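Local coordinates for uncharacterized protein VP1736 (Vibrio parahaemolyticus, PDB 3LXQ) that is of unknown function but belongs to the sulfatase family of the alkaline phosphatase clan, at residues 86-91 and 163-168; 90-95 and 135-140; 99-104 and 322-327; 139-144 and 242-247; 301-306 and 344-349. All coordinates share one frame; numbering follows the deposited sequence.

Contact 1: 86-91 and 163-168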
# COMPACT_ATOMS: atom_id res chain seq x y z
N LYS A 86 13.70 9.69 10.66
CA LYS A 86 12.94 10.62 9.84
C LYS A 86 11.43 10.51 10.10
O LYS A 86 10.93 9.47 10.55
CB LYS A 86 13.24 10.40 8.36
CG LYS A 86 14.61 10.85 7.90
CD LYS A 86 14.86 10.32 6.49
CE LYS A 86 16.28 10.60 6.00
NZ LYS A 86 16.47 12.05 5.73
N ASN A 87 10.70 11.59 9.82
CA ASN A 87 9.25 11.56 9.78
C ASN A 87 8.80 10.69 8.60
O ASN A 87 9.53 10.54 7.61
CB ASN A 87 8.68 12.97 9.60
CG ASN A 87 9.13 13.94 10.68
OD1 ASN A 87 9.07 13.65 11.88
ND2 ASN A 87 9.55 15.12 10.26
N LEU A 88 7.61 10.11 8.71
CA LEU A 88 7.07 9.30 7.62
C LEU A 88 5.65 9.70 7.19
O LEU A 88 4.71 9.61 7.97
CB LEU A 88 7.11 7.81 7.98
CG LEU A 88 6.47 6.84 7.00
CD1 LEU A 88 7.18 6.80 5.65
CD2 LEU A 88 6.42 5.46 7.63
N VAL A 89 5.53 10.12 5.93
CA VAL A 89 4.26 10.57 5.39
C VAL A 89 3.86 9.62 4.26
O VAL A 89 4.59 9.48 3.27
CB VAL A 89 4.33 12.05 4.91
CG1 VAL A 89 3.14 12.42 4.06
CG2 VAL A 89 4.45 12.99 6.10
N ILE A 90 2.73 8.95 4.45
CA ILE A 90 2.15 8.10 3.42
C ILE A 90 0.96 8.82 2.77
O ILE A 90 -0.02 9.15 3.43
CB ILE A 90 1.68 6.74 4.01
CG1 ILE A 90 2.89 5.95 4.55
CG2 ILE A 90 0.92 5.91 2.94
CD1 ILE A 90 2.50 4.67 5.35
N LEU A 91 1.04 9.06 1.46
CA LEU A 91 0.00 9.77 0.74
C LEU A 91 -0.70 8.74 -0.12
O LEU A 91 -0.32 8.51 -1.27
CB LEU A 91 0.59 10.90 -0.12
CG LEU A 91 1.48 11.92 0.59
CD1 LEU A 91 2.17 12.87 -0.41
CD2 LEU A 91 0.68 12.71 1.62
N PHE A 163 -0.78 -6.24 14.67
CA PHE A 163 0.43 -5.53 14.29
C PHE A 163 0.18 -4.43 13.26
O PHE A 163 -0.42 -4.68 12.20
CB PHE A 163 1.56 -6.45 13.81
CG PHE A 163 2.74 -5.68 13.32
CD1 PHE A 163 3.71 -5.21 14.20
CD2 PHE A 163 2.82 -5.28 11.99
CE1 PHE A 163 4.77 -4.43 13.74
CE2 PHE A 163 3.87 -4.50 11.53
CZ PHE A 163 4.85 -4.09 12.39
N THR A 164 0.62 -3.21 13.59
CA THR A 164 0.66 -2.09 12.65
C THR A 164 1.98 -1.31 12.85
O THR A 164 2.51 -1.28 13.97
CB THR A 164 -0.52 -1.08 12.82
OG1 THR A 164 -0.40 -0.39 14.08
CG2 THR A 164 -1.88 -1.78 12.75
N ILE A 165 2.47 -0.66 11.80
CA ILE A 165 3.63 0.23 11.95
C ILE A 165 3.25 1.48 12.75
O ILE A 165 4.12 2.17 13.27
CB ILE A 165 4.28 0.65 10.60
CG1 ILE A 165 3.28 1.38 9.70
CG2 ILE A 165 4.91 -0.57 9.90
CD1 ILE A 165 3.93 2.32 8.67
N ALA A 166 1.95 1.76 12.83
CA ALA A 166 1.44 2.85 13.66
C ALA A 166 1.81 2.63 15.11
O ALA A 166 2.43 3.51 15.72
CB ALA A 166 -0.07 3.00 13.53
N ASP A 167 1.45 1.47 15.65
CA ASP A 167 1.74 1.25 17.06
C ASP A 167 3.22 0.94 17.31
O ASP A 167 3.73 1.24 18.41
CB ASP A 167 0.79 0.25 17.73
CG ASP A 167 1.20 -1.18 17.54
OD1 ASP A 167 2.05 -1.65 18.32
OD2 ASP A 167 0.64 -1.83 16.64
N LEU A 168 3.92 0.43 16.30
CA LEU A 168 5.37 0.22 16.41
C LEU A 168 6.04 1.58 16.57
O LEU A 168 6.79 1.79 17.52
CB LEU A 168 5.94 -0.54 15.20
CG LEU A 168 7.46 -0.81 15.11
CD1 LEU A 168 8.00 -1.58 16.32
CD2 LEU A 168 7.85 -1.52 13.83
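Where helix 165-171 covers one face of the central mixed sheet, I165 at its first turn meets L88 and I90 of strand 87-93. The contact is purely apolar: I165 CD1 lies 4.1 Å from L88 CD2 and 4.3 Å from I90 CD1, and no hydrogen bond joins 86-91 to 163-168. L88 and I90 are two apart on the strand and so present their side chains to the same face, while the nearest CA pair, L88 with A166, is still 10.5 Å apart. I165 bridges the distance with CG1 set between its backbone N and carbonyl carbon (chi1 60°), and its side chain runs at about a right angle to that of L88. F242 of strand 241-246 and P347 and L351 of helix 346-353 also touch I165. The helix start is fixed by T164, whose OG1 accepts from D167 N at 3.1 Å in a nearly straight bond (165°). The reciprocal bond from T164 N to D167 OD2 is weak, but the pair forms a capping box. A helix packed through aliphatic side chains on the face of a mostly parallel sheet is the pattern of layered alpha/beta folds.

Contact 2: 90-95 and 135-140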
# COMPACT_ATOMS: atom_id res chain seq x y z
N ILE A 90 2.73 8.95 4.45
CA ILE A 90 2.15 8.10 3.42
C ILE A 90 0.96 8.82 2.77
O ILE A 90 -0.02 9.15 3.43
CB ILE A 90 1.68 6.74 4.01
CG1 ILE A 90 2.89 5.95 4.55
CG2 ILE A 90 0.92 5.91 2.94
CD1 ILE A 90 2.50 4.67 5.35
N LEU A 91 1.04 9.06 1.46
CA LEU A 91 0.00 9.77 0.74
C LEU A 91 -0.70 8.74 -0.12
O LEU A 91 -0.32 8.51 -1.27
CB LEU A 91 0.59 10.90 -0.12
CG LEU A 91 1.48 11.92 0.59
CD1 LEU A 91 2.17 12.87 -0.41
CD2 LEU A 91 0.68 12.71 1.62
N LEU A 92 -1.72 8.11 0.47
CA LEU A 92 -2.44 7.01 -0.17
C LEU A 92 -3.45 7.54 -1.19
O LEU A 92 -4.26 8.43 -0.90
CB LEU A 92 -3.10 6.11 0.89
CG LEU A 92 -3.79 4.80 0.44
CD1 LEU A 92 -2.85 3.84 -0.23
CD2 LEU A 92 -4.49 4.11 1.61
N GLN A 93 -3.36 7.01 -2.40
CA GLN A 93 -4.09 7.57 -3.53
C GLN A 93 -5.26 6.67 -3.88
O GLN A 93 -5.07 5.57 -4.42
CB GLN A 93 -3.16 7.75 -4.73
CG GLN A 93 -1.91 8.55 -4.43
CD GLN A 93 -2.22 9.99 -4.07
OE1 GLN A 93 -3.02 10.64 -4.74
NE2 GLN A 93 -1.61 10.50 -3.00
N GLU A 94 -6.46 7.14 -3.53
CA GLU A 94 -7.69 6.43 -3.85
C GLU A 94 -7.80 6.08 -5.33
O GLU A 94 -7.83 6.97 -6.18
CB GLU A 94 -8.92 7.25 -3.44
CG GLU A 94 -10.27 6.64 -3.90
CD GLU A 94 -10.49 5.26 -3.33
OE1 GLU A 94 -10.76 4.31 -4.10
OE2 GLU A 94 -10.37 5.11 -2.10
N SER A 95 -7.87 4.78 -5.61
CA SER A 95 -8.14 4.24 -6.95
C SER A 95 -7.16 4.66 -8.05
O SER A 95 -7.47 4.54 -9.23
CB SER A 95 -9.58 4.52 -7.38
OG SER A 95 -10.48 3.83 -6.53
N ARG A 135 -8.07 -2.92 1.90
CA ARG A 135 -6.92 -3.82 1.68
C ARG A 135 -5.65 -3.03 1.36
O ARG A 135 -4.54 -3.43 1.77
CB ARG A 135 -7.22 -4.90 0.63
CG ARG A 135 -6.06 -5.88 0.40
CD ARG A 135 -6.55 -7.30 0.18
NE ARG A 135 -6.87 -8.02 1.42
CZ ARG A 135 -7.74 -9.03 1.47
NH1 ARG A 135 -8.39 -9.37 0.36
NH2 ARG A 135 -7.98 -9.70 2.59
N GLY A 136 -5.80 -1.90 0.68
CA GLY A 136 -4.65 -0.99 0.50
C GLY A 136 -4.18 -0.35 1.80
O GLY A 136 -2.97 -0.15 2.00
N ILE A 137 -5.12 -0.04 2.68
CA ILE A 137 -4.78 0.43 4.04
C ILE A 137 -4.11 -0.70 4.83
O ILE A 137 -3.10 -0.48 5.50
CB ILE A 137 -6.04 0.97 4.78
CG1 ILE A 137 -6.63 2.16 4.02
CG2 ILE A 137 -5.71 1.34 6.25
CD1 ILE A 137 -8.06 2.52 4.40
N GLU A 138 -4.69 -1.90 4.75
CA GLU A 138 -4.07 -3.11 5.34
C GLU A 138 -2.60 -3.24 4.94
O GLU A 138 -1.72 -3.38 5.80
CB GLU A 138 -4.85 -4.33 4.87
CG GLU A 138 -4.21 -5.69 5.09
CD GLU A 138 -5.14 -6.80 4.64
OE1 GLU A 138 -5.34 -6.94 3.41
OE2 GLU A 138 -5.71 -7.52 5.50
N ALA A 139 -2.35 -3.17 3.64
CA ALA A 139 -1.01 -3.38 3.09
C ALA A 139 0.00 -2.36 3.56
O ALA A 139 1.14 -2.73 3.82
CB ALA A 139 -1.04 -3.40 1.58
N VAL A 140 -0.37 -1.08 3.64
CA VAL A 140 0.64 -0.06 3.97
C VAL A 140 0.73 0.25 5.45
O VAL A 140 1.69 0.87 5.90
CB VAL A 140 0.45 1.25 3.15
CG1 VAL A 140 0.50 0.95 1.66
CG2 VAL A 140 -0.86 1.97 3.53
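L92 and I90 of strand 87-93 pack against helix 133-141 in a layered alpha/beta arrangement; the axes of segments 90-93 and 135-140 come within 10.2 Å and run nearly antiparallel (156°). The closest meeting is between L92 CD2 and I137 CG1, at 3.8 Å. L92 carries CG opposite its backbone N (chi1 -174°), and CD2 continues that extended line outward to the helix; the I137 chain crosses it at about a right angle, offering its CG1 flank. G136 has no side chain, which lets L92 CD2 also lie 4.5 Å from G136 C, over the helix backbone itself. One turn on, V140 faces I90, with the two CG2 methyls 4.4 Å apart. Both branches of I90 serve the contact: CG2 meets the methyl of V140, while CG1 leads to CD1 beside the helix backbone.

The polar side chains lie off this interface and are held separately. R135 NE donates to E138 OE1 at 2.7 Å, in the guanidinium plane and on the syn lone pair of the carboxylate, which helps to hold both flat groups; R135 NH2 to S149 O and E138 OE2 to V152 N are further restraints. On the strand, Q93 NE2 reaches L91 O from above its carbonyl plane. Towards the helix end V140 O is buried without a hydrogen-bond partner in the model, and I90 CD1 sits 3.9 Å from it.

Contact 3: 99-104 and 322-327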
# COMPACT_ATOMS: atom_id res chain seq x y z
N GLN A 99 -3.10 2.57 -15.06
CA GLN A 99 -3.81 2.94 -16.28
C GLN A 99 -4.06 4.45 -16.39
O GLN A 99 -4.24 4.99 -17.49
CB GLN A 99 -5.13 2.15 -16.42
CG GLN A 99 -6.22 2.51 -15.40
CD GLN A 99 -7.52 1.73 -15.58
OE1 GLN A 99 -7.96 1.47 -16.70
NE2 GLN A 99 -8.15 1.36 -14.48
N PHE A 100 -4.06 5.14 -15.24
CA PHE A 100 -4.28 6.58 -15.19
C PHE A 100 -2.98 7.37 -15.04
O PHE A 100 -3.02 8.59 -14.85
CB PHE A 100 -5.22 6.96 -14.04
CG PHE A 100 -6.51 6.19 -14.01
CD1 PHE A 100 -7.48 6.37 -15.00
CD2 PHE A 100 -6.78 5.30 -12.96
CE1 PHE A 100 -8.69 5.65 -14.97
CE2 PHE A 100 -7.99 4.57 -12.92
CZ PHE A 100 -8.94 4.76 -13.93
N VAL A 101 -1.84 6.69 -15.13
CA VAL A 101 -0.54 7.35 -14.93
C VAL A 101 0.29 7.46 -16.22
O VAL A 101 0.72 6.46 -16.79
CB VAL A 101 0.31 6.69 -13.81
CG1 VAL A 101 1.56 7.50 -13.54
CG2 VAL A 101 -0.50 6.55 -12.53
N GLY A 102 0.50 8.69 -16.67
CA GLY A 102 1.29 8.97 -17.87
C GLY A 102 2.68 8.35 -17.85
O GLY A 102 3.05 7.64 -18.79
N SER A 103 3.42 8.59 -16.77
CA SER A 103 4.79 8.07 -16.65
C SER A 103 4.85 6.53 -16.60
O SER A 103 5.91 5.95 -16.80
CB SER A 103 5.52 8.68 -15.45
OG SER A 103 4.91 8.30 -14.22
N LEU A 104 3.71 5.89 -16.36
CA LEU A 104 3.63 4.43 -16.36
C LEU A 104 2.95 3.88 -17.62
O LEU A 104 2.56 2.72 -17.67
CB LEU A 104 2.94 3.91 -15.10
CG LEU A 104 3.74 3.78 -13.79
CD1 LEU A 104 4.45 5.07 -13.37
CD2 LEU A 104 2.83 3.31 -12.69
N HIS A 322 -1.83 -3.23 -10.93
CA HIS A 322 -0.65 -2.43 -11.22
C HIS A 322 -0.88 -0.97 -10.80
O HIS A 322 -1.87 -0.35 -11.18
CB HIS A 322 -0.25 -2.58 -12.69
CG HIS A 322 1.08 -1.99 -13.03
ND1 HIS A 322 1.37 -1.52 -14.29
CD2 HIS A 322 2.19 -1.78 -12.29
CE1 HIS A 322 2.61 -1.06 -14.32
NE2 HIS A 322 3.13 -1.20 -13.11
N ILE A 323 0.03 -0.45 -9.99
CA ILE A 323 -0.17 0.82 -9.32
C ILE A 323 1.13 1.60 -9.31
O ILE A 323 2.21 1.01 -9.38
CB ILE A 323 -0.71 0.64 -7.86
CG1 ILE A 323 0.13 -0.35 -7.05
CG2 ILE A 323 -2.14 0.13 -7.88
CD1 ILE A 323 -0.02 -0.20 -5.53
N PRO A 324 1.04 2.94 -9.25
CA PRO A 324 2.24 3.74 -9.05
C PRO A 324 2.72 3.66 -7.61
O PRO A 324 1.93 3.42 -6.70
CB PRO A 324 1.76 5.16 -9.35
CG PRO A 324 0.30 5.14 -8.98
CD PRO A 324 -0.17 3.77 -9.37
N ALA A 325 4.02 3.83 -7.41
CA ALA A 325 4.57 3.99 -6.08
C ALA A 325 5.79 4.84 -6.23
O ALA A 325 6.59 4.61 -7.13
CB ALA A 325 4.93 2.63 -5.46
N LEU A 326 5.91 5.84 -5.37
CA LEU A 326 7.01 6.79 -5.42
C LEU A 326 7.47 7.09 -4.02
O LEU A 326 6.68 7.46 -3.17
CB LEU A 326 6.55 8.08 -6.10
CG LEU A 326 7.46 9.26 -6.50
CD1 LEU A 326 7.19 10.46 -5.63
CD2 LEU A 326 8.96 8.95 -6.54
N ILE A 327 8.76 6.91 -3.77
CA ILE A 327 9.33 7.34 -2.51
C ILE A 327 10.19 8.55 -2.82
O ILE A 327 11.05 8.52 -3.70
CB ILE A 327 10.12 6.23 -1.79
CG1 ILE A 327 9.20 5.05 -1.44
CG2 ILE A 327 10.81 6.79 -0.54
CD1 ILE A 327 9.93 3.85 -0.83
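L104 and V101, in the loop that follows strand 87-93, close over P324, at the break in strand 322-328. The side chain of L104 gives the clearest path. CB leaves the backbone towards the strand, and CG takes the position opposite the carbonyl carbon (chi1 -82°); neither atom is yet within contact distance of 322-327. At CG the chain divides, and CD1 also stays short of contact, whereas CD2 carries on in the extended direction and does all the touching. It stands 3.7 Å from P324 CA and 3.9 Å from P324 N, so it rests on the backbone side of the pyrrolidine ring. P324 CB follows at 4.0 Å, and I323 O, a neighbouring carbonyl, is 4.1 Å from L104 CD2, a van der Waals approach. On the loop side, M117 of helix 111-118 touches L104.

The proline ring has a second neighbour. V101 CG2 lies 3.9 Å from P324 CG, so two methyl groups from a single loop turn lean on the same ring. The turn itself is tied by L104 N donating to V101 O at 3.1 Å, which brings the two side chains together. No hydrogen bond crosses between the segments, and the nearby H322 is engaged with another strand: its NE2 bonds T124 O, while its ring meets that of Y127. The loop after a parallel strand thus covers part of the antiparallel strand of the mixed sheet, in a protein of the alkaline phosphatase clan.

Contact 4: 139-144 and 242-247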
# COMPACT_ATOMS: atom_id res chain seq x y z
N ALA A 139 -2.35 -3.17 3.64
CA ALA A 139 -1.01 -3.38 3.09
C ALA A 139 0.00 -2.36 3.56
O ALA A 139 1.14 -2.73 3.82
CB ALA A 139 -1.04 -3.40 1.58
N VAL A 140 -0.37 -1.08 3.64
CA VAL A 140 0.64 -0.06 3.97
C VAL A 140 0.73 0.25 5.45
O VAL A 140 1.69 0.87 5.90
CB VAL A 140 0.45 1.25 3.15
CG1 VAL A 140 0.50 0.95 1.66
CG2 VAL A 140 -0.86 1.97 3.53
N THR A 141 -0.25 -0.20 6.23
CA THR A 141 -0.15 0.06 7.68
C THR A 141 0.28 -1.17 8.46
O THR A 141 0.82 -1.04 9.57
CB THR A 141 -1.46 0.59 8.28
OG1 THR A 141 -2.50 -0.38 8.12
CG2 THR A 141 -1.86 1.89 7.62
N THR A 142 0.04 -2.35 7.90
CA THR A 142 0.32 -3.63 8.58
C THR A 142 1.23 -4.57 7.78
O THR A 142 1.89 -5.42 8.38
CB THR A 142 -0.96 -4.44 8.88
OG1 THR A 142 -1.39 -5.12 7.69
CG2 THR A 142 -2.07 -3.57 9.40
N GLY A 143 1.23 -4.47 6.46
CA GLY A 143 2.08 -5.33 5.63
C GLY A 143 1.53 -6.73 5.51
O GLY A 143 2.19 -7.60 4.94
N PHE A 144 0.30 -6.92 6.01
CA PHE A 144 -0.34 -8.22 6.09
C PHE A 144 -0.79 -8.59 4.70
O PHE A 144 -1.38 -7.76 4.01
CB PHE A 144 -1.54 -8.14 7.03
CG PHE A 144 -2.09 -9.49 7.48
CD1 PHE A 144 -1.29 -10.42 8.13
CD2 PHE A 144 -3.44 -9.78 7.31
CE1 PHE A 144 -1.80 -11.64 8.56
CE2 PHE A 144 -3.97 -11.00 7.75
CZ PHE A 144 -3.16 -11.93 8.37
N PHE A 242 4.37 10.00 12.24
CA PHE A 242 3.96 9.12 11.14
C PHE A 242 2.53 9.49 10.74
O PHE A 242 1.61 9.41 11.56
CB PHE A 242 4.03 7.64 11.55
CG PHE A 242 3.22 6.71 10.66
CD1 PHE A 242 3.46 6.66 9.28
CD2 PHE A 242 2.23 5.90 11.20
CE1 PHE A 242 2.71 5.81 8.45
CE2 PHE A 242 1.48 5.04 10.38
CZ PHE A 242 1.72 5.00 9.00
N SER A 243 2.37 9.88 9.48
CA SER A 243 1.09 10.33 8.98
C SER A 243 0.60 9.53 7.77
O SER A 243 1.29 9.43 6.75
CB SER A 243 1.17 11.81 8.63
OG SER A 243 -0.08 12.31 8.18
N LEU A 244 -0.60 8.97 7.89
CA LEU A 244 -1.31 8.37 6.76
C LEU A 244 -2.37 9.36 6.27
O LEU A 244 -3.27 9.72 7.01
CB LEU A 244 -1.95 7.02 7.15
CG LEU A 244 -2.90 6.38 6.12
CD1 LEU A 244 -2.19 6.07 4.82
CD2 LEU A 244 -3.58 5.15 6.67
N VAL A 245 -2.25 9.77 5.01
CA VAL A 245 -3.13 10.74 4.37
C VAL A 245 -3.79 10.05 3.20
O VAL A 245 -3.10 9.52 2.33
CB VAL A 245 -2.34 11.95 3.82
CG1 VAL A 245 -3.27 12.93 3.15
CG2 VAL A 245 -1.50 12.64 4.92
N PHE A 246 -5.12 10.06 3.15
CA PHE A 246 -5.87 9.24 2.19
C PHE A 246 -6.82 10.10 1.38
O PHE A 246 -7.70 10.74 1.94
CB PHE A 246 -6.62 8.14 2.95
CG PHE A 246 -7.28 7.09 2.07
CD1 PHE A 246 -6.80 6.80 0.80
CD2 PHE A 246 -8.37 6.37 2.56
CE1 PHE A 246 -7.41 5.81 -0.00
CE2 PHE A 246 -9.00 5.38 1.77
CZ PHE A 246 -8.51 5.10 0.49
N THR A 247 -6.63 10.12 0.06
CA THR A 247 -7.48 10.92 -0.83
C THR A 247 -8.91 10.38 -0.91
O THR A 247 -9.14 9.20 -0.62
CB THR A 247 -6.89 11.08 -2.27
OG1 THR A 247 -6.86 9.82 -2.96
CG2 THR A 247 -5.49 11.70 -2.22
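Two groups grip T142 OG1, one residue beyond the T141 that touches L244: F144 N donates to it at 3.0 Å (154°), and the hydroxyl is bonded to E138 O. The first bond defines an ST turn, which carries the chain out of helix 133-141 through G143, whose phi is positive. The backbone bond from G143 N to A139 O, 3.2 Å long, is weak.

Across the contact the chemistry changes. T141 CG2 meets L244 CD2 at 3.8 Å, the two side chains crossing at about a right angle, and V140 CG2 adds a looser approach to L244 CD1 at 4.5 Å. The two delta methyls of L244 are thereby shared between consecutive helix residues. L244 extends with CG opposite its backbone N (chi1 171°), and its CD2 prolongs that line towards the helix, bridging a CA separation from T141 of 8.4 Å.

The conformation of T141 sorts its two branches. With chi1 at 62° the hydroxyl sits in the crowded position between backbone N and carbonyl carbon and bonds I137 O, one turn back in the same helix; CG2 is the branch left to face the strand. L244 also touches I90 and F178 of the adjoining parallel strands, while S243, on the other face of the sheet, touches F231 of helix 220-234. No polar bond joins the two segments: the threonine hydroxyls at the helix end are satisfied locally, and what binds helix end to strand 241-246 is van der Waals contact of a few methyl groups, without directional bonding.

Contact 5: 301-306 and 344-349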
# COMPACT_ATOMS: atom_id res chain seq x y z
N ILE A 301 5.77 8.84 0.63
CA ILE A 301 5.45 7.83 -0.36
C ILE A 301 4.13 8.18 -1.05
O ILE A 301 3.15 8.45 -0.40
CB ILE A 301 5.54 6.36 0.20
CG1 ILE A 301 5.32 5.33 -0.90
CG2 ILE A 301 4.58 6.11 1.38
CD1 ILE A 301 5.66 3.91 -0.47
N VAL A 302 4.13 8.21 -2.37
CA VAL A 302 2.89 8.36 -3.13
C VAL A 302 2.57 6.96 -3.63
O VAL A 302 3.31 6.41 -4.43
CB VAL A 302 3.02 9.29 -4.35
CG1 VAL A 302 1.69 9.37 -5.11
CG2 VAL A 302 3.51 10.69 -3.95
N ILE A 303 1.47 6.39 -3.16
CA ILE A 303 1.09 5.04 -3.55
C ILE A 303 -0.44 4.89 -3.58
O ILE A 303 -1.14 5.46 -2.73
CB ILE A 303 1.78 3.96 -2.64
CG1 ILE A 303 1.70 2.57 -3.29
CG2 ILE A 303 1.23 4.00 -1.21
CD1 ILE A 303 2.54 1.50 -2.61
N ALA A 304 -0.96 4.16 -4.56
CA ALA A 304 -2.40 3.90 -4.61
C ALA A 304 -2.81 2.82 -3.59
O ALA A 304 -1.96 2.07 -3.07
CB ALA A 304 -2.84 3.50 -6.02
N ASP A 305 -4.10 2.78 -3.29
CA ASP A 305 -4.66 1.71 -2.47
C ASP A 305 -5.04 0.51 -3.34
O ASP A 305 -5.08 -0.62 -2.85
CB ASP A 305 -5.83 2.20 -1.61
CG ASP A 305 -6.97 2.78 -2.43
OD1 ASP A 305 -6.81 3.02 -3.65
OD2 ASP A 305 -8.05 2.99 -1.85
N HIS A 306 -5.30 0.78 -4.62
CA HIS A 306 -5.67 -0.23 -5.63
C HIS A 306 -5.96 0.50 -6.96
O HIS A 306 -6.06 1.72 -6.99
CB HIS A 306 -6.91 -1.02 -5.22
CG HIS A 306 -8.07 -0.16 -4.81
ND1 HIS A 306 -8.99 0.34 -5.72
CD2 HIS A 306 -8.44 0.32 -3.61
CE1 HIS A 306 -9.88 1.07 -5.08
NE2 HIS A 306 -9.57 1.07 -3.80
N ILE A 344 2.58 -4.34 0.30
CA ILE A 344 3.01 -4.88 1.60
C ILE A 344 4.54 -4.86 1.81
O ILE A 344 5.01 -5.04 2.95
CB ILE A 344 2.46 -6.31 1.87
CG1 ILE A 344 3.02 -7.32 0.87
CG2 ILE A 344 0.92 -6.34 1.88
CD1 ILE A 344 2.95 -8.74 1.34
N ASP A 345 5.31 -4.62 0.75
CA ASP A 345 6.77 -4.42 0.88
C ASP A 345 7.10 -2.99 1.28
O ASP A 345 8.23 -2.69 1.68
CB ASP A 345 7.50 -4.76 -0.43
CG ASP A 345 7.23 -6.18 -0.92
OD1 ASP A 345 7.12 -7.08 -0.08
OD2 ASP A 345 7.12 -6.39 -2.15
N MSE A 346 6.12 -2.11 1.19
CA MSE A 346 6.38 -0.72 1.48
C MSE A 346 6.64 -0.45 2.97
O MSE A 346 7.62 0.21 3.29
CB MSE A 346 5.31 0.20 0.88
CG MSE A 346 5.31 0.19 -0.64
SE MSE A 346 6.96 0.93 -1.42
CE MSE A 346 8.03 -0.72 -1.61
N PRO A 347 5.83 -1.02 3.88
CA PRO A 347 6.15 -0.68 5.28
C PRO A 347 7.55 -1.11 5.74
O PRO A 347 8.19 -0.31 6.38
CB PRO A 347 5.06 -1.37 6.11
CG PRO A 347 4.05 -1.87 5.15
CD PRO A 347 4.51 -1.68 3.75
N PRO A 348 8.00 -2.37 5.44
CA PRO A 348 9.40 -2.72 5.78
C PRO A 348 10.44 -1.82 5.09
O PRO A 348 11.45 -1.45 5.71
CB PRO A 348 9.55 -4.18 5.30
CG PRO A 348 8.20 -4.60 4.75
CD PRO A 348 7.20 -3.55 5.07
N THR A 349 10.20 -1.47 3.83
CA THR A 349 11.07 -0.53 3.12
C THR A 349 11.12 0.85 3.78
O THR A 349 12.21 1.42 3.97
CB THR A 349 10.66 -0.39 1.64
OG1 THR A 349 10.65 -1.69 1.02
CG2 THR A 349 11.60 0.54 0.88
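The CA atoms of I301 and M346 are 8.8 Å apart, the nearest pair between strand 301-304 and helix 346-353, so the side chains alone close the distance. M346, modelled as selenomethionine, sits over two residues of the strand at once. I301 CD1 comes within 3.4 Å of M346 SE, a tight approach, and lies 3.7 Å from M346 CG; I303 CD1 meets the same CG at 3.6 Å. Each isoleucine holds CG1 opposite its backbone N (chi1 -175° for I301), which straightens it outward from the strand. The M346 chain instead folds back, turning at chi2 (-65°), and brings SE to the tip of I301.

I301 and I303 are two apart and share one face of the mixed sheet of this alkaline phosphatase-like fold, which here is covered by the helix. F123 and M126 of strand 121-127 also touch M346, adding a third element to the cluster. Behind M346, T349 N donates to D345 O at 3.2 Å. D345 OD1 forms a salt bridge with R377 NH2 and accepts from R365 N, while its other oxygen, OD2, takes a bond from N342 N.

Overall arrangement
All five contacts are apolar across the interface, without a single hydrogen bond between their segments. Contacts 1, 2, 4 and 5 join buried residues; in contact 3 L104 is partly exposed. Contacts 1 and 2 start from strand 87-93, with I90 serving both; contacts 2 and 4 share helix 133-141 and so place it on two neighbouring parallel strands. Contact 5 extends the layer to strand 298-304, bonded to strand 87-93 through I303 O and Q93 N. The centres of contacts 2 and 5 are about 4 and 3 Å from the centre of the chain, those of contacts 1 and 3 about 12 and 13 Å, on opposite sides. In contact 3 a loop, not a helix, covers a proline.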